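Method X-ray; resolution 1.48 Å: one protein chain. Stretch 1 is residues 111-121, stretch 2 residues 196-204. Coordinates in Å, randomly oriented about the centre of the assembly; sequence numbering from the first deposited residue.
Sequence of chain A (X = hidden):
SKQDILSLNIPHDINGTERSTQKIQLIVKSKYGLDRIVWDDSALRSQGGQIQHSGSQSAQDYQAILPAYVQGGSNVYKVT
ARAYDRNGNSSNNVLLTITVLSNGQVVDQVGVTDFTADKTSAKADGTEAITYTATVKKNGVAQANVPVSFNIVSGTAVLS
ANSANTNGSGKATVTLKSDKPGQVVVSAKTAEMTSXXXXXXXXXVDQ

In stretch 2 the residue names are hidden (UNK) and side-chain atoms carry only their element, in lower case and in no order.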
# COMPACT_ATOMS: atom_id res chain seq x y z
N GLY A 111 -6.84 2.63 5.96
CA GLY A 111 -7.09 3.85 5.22
C GLY A 111 -7.58 3.59 3.81
O GLY A 111 -7.36 2.52 3.24
N VAL A 112 -8.23 4.60 3.25
CA VAL A 112 -8.66 4.55 1.85
C VAL A 112 -7.43 4.70 0.96
O VAL A 112 -6.70 5.70 1.05
CB VAL A 112 -9.67 5.67 1.55
CG1 VAL A 112 -10.09 5.64 0.07
CG2 VAL A 112 -10.88 5.56 2.45
N THR A 113 -7.20 3.72 0.11
CA THR A 113 -6.06 3.79 -0.80
C THR A 113 -6.43 4.24 -2.21
O THR A 113 -5.55 4.71 -2.94
CB THR A 113 -5.36 2.42 -0.90
OG1 THR A 113 -6.30 1.43 -1.34
CG2 THR A 113 -4.79 2.01 0.44
N ASP A 114 -7.68 4.08 -2.60
CA ASP A 114 -8.12 4.41 -3.95
C ASP A 114 -9.57 4.87 -3.84
O ASP A 114 -10.34 4.33 -3.05
CB ASP A 114 -8.07 3.19 -4.87
CG ASP A 114 -6.67 2.61 -4.98
OD1 ASP A 114 -5.88 3.10 -5.80
OD2 ASP A 114 -6.38 1.65 -4.23
N PHE A 115 -9.93 5.87 -4.64
CA PHE A 115 -11.31 6.35 -4.68
C PHE A 115 -11.56 6.83 -6.11
O PHE A 115 -11.06 7.89 -6.50
CB PHE A 115 -11.54 7.47 -3.66
CG PHE A 115 -12.99 7.84 -3.48
CD1 PHE A 115 -13.96 6.85 -3.36
CD2 PHE A 115 -13.37 9.17 -3.37
CE1 PHE A 115 -15.29 7.19 -3.17
CE2 PHE A 115 -14.70 9.51 -3.19
CZ PHE A 115 -15.66 8.51 -3.08
N THR A 116 -12.30 6.03 -6.87
CA THR A 116 -12.44 6.23 -8.30
C THR A 116 -13.90 6.19 -8.70
O THR A 116 -14.73 5.57 -8.02
CB THR A 116 -11.68 5.15 -9.09
OG1 THR A 116 -12.18 3.85 -8.73
CG2 THR A 116 -10.20 5.20 -8.78
N ALA A 117 -14.21 6.84 -9.80
CA ALA A 117 -15.55 6.88 -10.36
C ALA A 117 -15.62 6.05 -11.64
O ALA A 117 -14.62 5.89 -12.35
CB ALA A 117 -15.95 8.32 -10.66
N ASP A 118 -16.81 5.53 -11.93
CA ASP A 118 -16.99 4.73 -13.13
C ASP A 118 -17.10 5.57 -14.39
O ASP A 118 -17.02 5.02 -15.49
CB ASP A 118 -18.22 3.81 -13.01
CG ASP A 118 -19.53 4.56 -13.01
OD1 ASP A 118 -19.55 5.75 -12.65
OD2 ASP A 118 -20.56 3.94 -13.39
N LYS A 119 -17.28 6.89 -14.26
CA LYS A 119 -17.40 7.77 -15.42
C LYS A 119 -16.68 9.07 -15.12
O LYS A 119 -16.59 9.49 -13.96
CB LYS A 119 -18.86 8.12 -15.71
CG LYS A 119 -19.78 6.93 -15.84
CD LYS A 119 -21.23 7.38 -15.78
CE LYS A 119 -22.16 6.19 -15.83
NZ LYS A 119 -23.58 6.60 -15.75
N THR A 120 -16.20 9.72 -16.18
CA THR A 120 -15.56 11.03 -16.03
C THR A 120 -16.55 12.17 -16.24
O THR A 120 -16.25 13.31 -15.89
CB THR A 120 -14.41 11.18 -17.03
OG1 THR A 120 -14.92 11.08 -18.37
CG2 THR A 120 -13.36 10.10 -16.79
N SER A 121 -17.71 11.87 -16.81
CA SER A 121 -18.71 12.89 -17.08
C SER A 121 -20.09 12.24 -17.06
O SER A 121 -20.22 11.02 -17.22
CB SER A 121 -18.44 13.61 -18.41
OG SER A 121 -18.58 12.73 -19.51
N UNK A 196 -9.35 13.28 4.39
CA UNK A 196 -10.00 12.45 3.38
C UNK A 196 -9.16 12.38 2.10
O UNK A 196 -8.30 13.23 1.85
c UNK A 196 -11.39 13.00 3.05
N UNK A 197 -9.40 11.33 1.31
CA UNK A 197 -8.80 11.17 -0.01
C UNK A 197 -9.80 11.66 -1.06
O UNK A 197 -10.91 11.14 -1.16
c UNK A 197 -7.91 9.39 -1.67
c UNK A 197 -8.49 9.69 -0.28
c UNK A 197 -7.78 7.89 -1.92
c UNK A 197 -6.55 10.08 -1.84
N UNK A 198 -9.38 12.65 -1.86
CA UNK A 198 -10.23 13.18 -2.92
C UNK A 198 -10.14 12.33 -4.18
O UNK A 198 -9.04 11.97 -4.62
c UNK A 198 -9.79 14.60 -3.30
n UNK A 198 -9.68 16.86 -2.47
o UNK A 198 -10.73 15.32 -1.23
c UNK A 198 -10.11 15.63 -2.24
N UNK A 199 -11.28 12.02 -4.77
CA UNK A 199 -11.31 11.46 -6.11
C UNK A 199 -10.97 12.54 -7.14
O UNK A 199 -11.04 13.74 -6.86
c UNK A 199 -12.70 10.93 -6.43
N UNK A 200 -10.63 12.10 -8.35
CA UNK A 200 -10.45 13.05 -9.43
C UNK A 200 -11.77 13.74 -9.73
O UNK A 200 -12.85 13.18 -9.55
o UNK A 200 -7.75 12.41 -9.77
n UNK A 200 -8.11 10.98 -11.47
c UNK A 200 -8.51 11.91 -10.60
c UNK A 200 -9.96 12.33 -10.69
N UNK A 201 -11.69 14.98 -10.19
CA UNK A 201 -12.89 15.73 -10.51
C UNK A 201 -13.63 15.03 -11.64
O UNK A 201 -13.02 14.44 -12.53
c UNK A 201 -12.52 17.14 -10.97
N UNK A 202 -14.96 15.08 -11.57
CA UNK A 202 -15.83 14.68 -12.66
C UNK A 202 -16.59 15.93 -13.09
O UNK A 202 -16.62 16.93 -12.38
c UNK A 202 -16.04 12.33 -11.82
c UNK A 202 -17.74 14.04 -11.15
c UNK A 202 -16.81 13.57 -12.26
N UNK A 203 -17.18 15.87 -14.27
CA UNK A 203 -17.89 17.02 -14.83
C UNK A 203 -19.29 16.59 -15.24
O UNK A 203 -19.46 15.58 -15.93
c UNK A 203 -17.80 18.92 -16.49
c UNK A 203 -17.02 16.63 -17.17
c UNK A 203 -16.91 19.80 -17.35
c UNK A 203 -17.12 17.63 -16.03
N UNK A 204 -20.28 17.38 -14.84
CA UNK A 204 -21.66 17.19 -15.30
C UNK A 204 -21.90 18.16 -16.45
O UNK A 204 -21.56 19.34 -16.35
c UNK A 204 -22.65 17.42 -14.16
c UNK A 204 -21.86 15.36 -11.08
c UNK A 204 -21.85 16.37 -12.01
c UNK A 204 -22.66 16.31 -13.13
c UNK A 204 -23.49 14.19 -12.36
c UNK A 204 -23.47 15.20 -13.30
c UNK A 204 -22.68 14.26 -11.25
O HOH W 1 -10.33 9.29 -8.72

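Position 196 carries a single side-chain carbon, which points sideways and makes no contact with stretch 1; this is Ala 196. At position 197 four carbons fork at the second. One terminal carbon reaches into stretch 1, 3.8 Å from Val 112 CG1 and 4.2 Å from Phe 115 CB, and also lies against the backbone between Thr 113 and Asp 114. This is Leu 197, and the carbon is its CD2; the side chain meets that of Val 112 across the 6.9 Å between Val 112 CA and Leu 197 CA.

Position 198 has two carbons, the second carrying one oxygen and one nitrogen. It points away from stretch 1 and is exposed; the short amide identifies Asn 198. Position 199 again shows one carbon, now directed toward stretch 1 and buried. This CB lies 3.6 Å from Phe 115 CD2 and 3.5 Å from Phe 115 O, approaching the ring obliquely. The residue is Ala 199, whose small side chain fits where the backbones come close, with Phe 115 CA and Ala 199 CA 5.3 Å apart.

Position 200 repeats the pattern of two carbons ending in one oxygen and one nitrogen, and its side chain makes no contact with stretch 1. This is Asn 200. Its backbone is linked through water 1, which donates to Phe 115 O at 2.7 Å and accepts from Asn 200 N at 2.9 Å. The lone carbon of position 201 points away into an exposed setting: Ala 201.

At position 202 one carbon bears two others. One of the two lies 3.6 Å from Lys 119 O and 4.2 Å from Ala 117 CB; in Val 202 this is CG1. Position 203 has four carbons forked at the first, one arm two carbons long; the one-carbon arm lies 3.6 Å from Ser 121 CB and the end of the side chain leads away. This is Ile 203, and the short arm is CG2. Position 204 bears one carbon and a six-carbon ring without a hydroxyl, pointing away from stretch 1: Phe 204.

The contact thus changes character along its length. Val 112 and Phe 115 pack against Leu 197 and Ala 199, with no direct hydrogen bond between the backbones there. Farther on the strands meet in a parallel bridge between Ser 121 and Ile 203: Ile 203 N donates to Thr 120 O at 3.2 Å, and Ser 121 CA approaches Ile 203 O at 3.0 Å.

Stretch 2, residues 196-204: ALNANAVIF
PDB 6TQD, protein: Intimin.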